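Lysine specific cysteine protease (Porphyromonas gingivalis, PDB 3KM5) cleaves proteins after lysine and may act as a virulence factor; this chain is its K2 cleaved adhesin domain, a kind haemolytic in vitro. Local coordinates at residues A[78-83]-A[95-100]. Numbering follows the deposited sequence.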
loop_
_atom_site.group_PDB
_atom_site.type_symbol
_atom_site.label_atom_id
_atom_site.label_comp_id
_atom_site.label_asym_id
_atom_site.label_seq_id
_atom_site.Cartn_x
_atom_site.Cartn_y
_atom_site.Cartn_z
ATOM N N THR A 78 -10.157 -4.853 -15.757
ATOM C CA THR A 78 -11.443 -5.211 -15.250
ATOM C C THR A 78 -11.383 -5.675 -13.790
ATOM O O THR A 78 -12.419 -5.715 -13.125
ATOM C CB THR A 78 -12.057 -6.318 -16.091
ATOM O OG1 THR A 78 -11.116 -7.400 -16.224
ATOM C CG2 THR A 78 -12.380 -5.817 -17.505
ATOM N N LYS A 79 -10.190 -6.040 -13.299
ATOM C CA LYS A 79 -10.021 -6.597 -11.954
ATOM C C LYS A 79 -8.646 -6.167 -11.452
ATOM O O LYS A 79 -7.699 -6.127 -12.236
ATOM C CB LYS A 79 -10.124 -8.125 -11.938
ATOM C CG LYS A 79 -10.624 -8.700 -10.607
ATOM C CD LYS A 79 -12.146 -8.542 -10.451
ATOM C CE LYS A 79 -12.904 -9.731 -10.991
ATOM N NZ LYS A 79 -14.375 -9.470 -11.229
ATOM N N VAL A 80 -8.533 -5.834 -10.159
ATOM C CA VAL A 80 -7.223 -5.770 -9.504
ATOM C C VAL A 80 -7.232 -6.742 -8.303
ATOM O O VAL A 80 -8.187 -6.779 -7.529
ATOM C CB VAL A 80 -6.839 -4.297 -9.120
ATOM C CG1 VAL A 80 -7.846 -3.650 -8.093
ATOM C CG2 VAL A 80 -5.392 -4.237 -8.615
ATOM N N LYS A 81 -6.221 -7.593 -8.225
ATOM C CA LYS A 81 -6.053 -8.509 -7.128
ATOM C C LYS A 81 -4.714 -8.155 -6.483
ATOM O O LYS A 81 -3.725 -7.895 -7.189
ATOM C CB LYS A 81 -6.080 -9.953 -7.637
ATOM C CG LYS A 81 -5.907 -10.977 -6.519
ATOM C CD LYS A 81 -4.543 -11.503 -6.449
ATOM C CE LYS A 81 -4.346 -12.531 -7.495
ATOM N NZ LYS A 81 -3.105 -13.299 -7.255
ATOM N N TYR A 82 -4.621 -8.188 -5.170
ATOM C CA TYR A 82 -3.411 -7.768 -4.496
ATOM C C TYR A 82 -3.376 -8.430 -3.122
ATOM O O TYR A 82 -4.358 -9.037 -2.682
ATOM C CB TYR A 82 -3.329 -6.234 -4.350
ATOM C CG TYR A 82 -4.512 -5.654 -3.603
ATOM C CD1 TYR A 82 -4.451 -5.428 -2.234
ATOM C CD2 TYR A 82 -5.734 -5.416 -4.238
ATOM C CE1 TYR A 82 -5.550 -4.913 -1.526
ATOM C CE2 TYR A 82 -6.827 -4.915 -3.544
ATOM C CZ TYR A 82 -6.735 -4.669 -2.203
ATOM O OH TYR A 82 -7.856 -4.195 -1.553
ATOM N N TYR A 83 -2.238 -8.287 -2.467
ATOM C CA TYR A 83 -2.032 -8.735 -1.100
ATOM C C TYR A 83 -1.583 -7.562 -0.250
ATOM O O TYR A 83 -0.767 -6.768 -0.676
ATOM C CB TYR A 83 -0.991 -9.876 -1.037
ATOM C CG TYR A 83 -1.337 -11.048 -1.918
ATOM C CD1 TYR A 83 -1.980 -12.171 -1.430
ATOM C CD2 TYR A 83 -1.010 -11.017 -3.274
ATOM C CE1 TYR A 83 -2.310 -13.255 -2.302
ATOM C CE2 TYR A 83 -1.342 -12.048 -4.112
ATOM C CZ TYR A 83 -1.971 -13.169 -3.634
ATOM O OH TYR A 83 -2.315 -14.201 -4.515
ATOM N N TYR A 95 -7.714 1.695 4.414
ATOM C CA TYR A 95 -7.357 2.087 3.057
ATOM C C TYR A 95 -8.507 1.880 2.096
ATOM O O TYR A 95 -9.432 1.108 2.351
ATOM C CB TYR A 95 -6.086 1.350 2.606
ATOM C CG TYR A 95 -6.382 -0.078 2.262
ATOM C CD1 TYR A 95 -6.586 -0.449 0.934
ATOM C CD2 TYR A 95 -6.520 -1.047 3.238
ATOM C CE1 TYR A 95 -6.953 -1.730 0.602
ATOM C CE2 TYR A 95 -6.868 -2.360 2.901
ATOM C CZ TYR A 95 -7.061 -2.702 1.548
ATOM O OH TYR A 95 -7.451 -3.988 1.135
ATOM N N ALA A 96 -8.442 2.600 0.994
ATOM C CA ALA A 96 -9.363 2.458 -0.115
ATOM C C ALA A 96 -8.635 2.078 -1.392
ATOM O O ALA A 96 -7.542 2.489 -1.602
ATOM C CB ALA A 96 -10.144 3.768 -0.345
ATOM N N VAL A 97 -9.332 1.374 -2.280
ATOM C CA VAL A 97 -8.947 1.217 -3.680
ATOM C C VAL A 97 -9.914 2.161 -4.425
ATOM O O VAL A 97 -11.149 2.157 -4.179
ATOM C CB VAL A 97 -9.119 -0.235 -4.179
ATOM C CG1 VAL A 97 -8.801 -0.392 -5.653
ATOM C CG2 VAL A 97 -8.254 -1.193 -3.347
ATOM N N MET A 98 -9.364 3.011 -5.289
ATOM C CA MET A 98 -10.127 3.980 -6.042
ATOM C C MET A 98 -9.812 3.893 -7.501
ATOM O O MET A 98 -8.772 3.387 -7.909
ATOM C CB MET A 98 -9.783 5.382 -5.546
ATOM C CG MET A 98 -9.796 5.491 -4.011
ATOM S SD MET A 98 -9.510 7.177 -3.459
ATOM C CE MET A 98 -11.050 7.972 -3.841
ATOM N N ILE A 99 -10.726 4.416 -8.320
ATOM C CA ILE A 99 -10.472 4.509 -9.739
ATOM C C ILE A 99 -10.722 5.909 -10.289
ATOM O O ILE A 99 -11.610 6.644 -9.808
ATOM C CB ILE A 99 -11.301 3.459 -10.548
ATOM C CG1 ILE A 99 -12.808 3.819 -10.541
ATOM C CG2 ILE A 99 -10.997 2.022 -10.062
ATOM C CD1 ILE A 99 -13.307 4.694 -11.758
ATOM N N SER A 100 -9.934 6.247 -11.308
ATOM C CA SER A 100 -10.194 7.428 -12.125
ATOM C C SER A 100 -10.376 6.985 -13.553
ATOM O O SER A 100 -9.779 5.993 -13.996
ATOM C CB SER A 100 -9.002 8.376 -12.049
ATOM O OG SER A 100 -9.093 9.364 -13.085
#
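The phenolic oxygen of Tyr95 accepts a hydrogen bond from Tyr82, with 2.7 Å between Tyr82 OH and Tyr95 OH, and is also hydrogen-bonded to Glu115 OE2 on strand 109-115. Each hydroxyl lies at the edge of the other ring and in its plane, so the two phenols meet through their oxygen-bearing ends and not as a face-to-face stack. Ring carbons come no closer than 4.1 Å, as between Tyr82 CZ and Tyr95 CE1. Both rings start from the same rotamer, with CG between the backbone N and the carbonyl carbon (chi1 58° in Tyr82, 76° in Tyr95), and they extend from opposite directions into the interior. Val97 CG2, next to its own backbone N, lies 3.5 Å from Tyr82 OH and 4.0 Å from Tyr82 CZ, packing obliquely against the hydroxyl end of the ring. The other methyl of Val97, CG1, meets Val80 CG1 tip to tip at 4.2 Å, so Val97 spans Tyr82 and Val80.

The axis separation of 10.5 Å is that of two layers, not of paired neighbours, with strand directions roughly antiparallel at 153°: strand 79-86 belongs to one antiparallel sheet and strand 95-100 to the other, as expected of this jelly-roll sandwich. Phe113 touches both tyrosines, and Phe158 meets the Tyr82 ring edge-to-face. With Tyr82 donating to Tyr95, Tyr95 presumably donates onward to a carboxylate Glu115, a directed chain that would satisfy buried hydroxyls within an otherwise largely apolar interface and, with the packing of Phe113, Phe158 and Val97, would help hold both phenols.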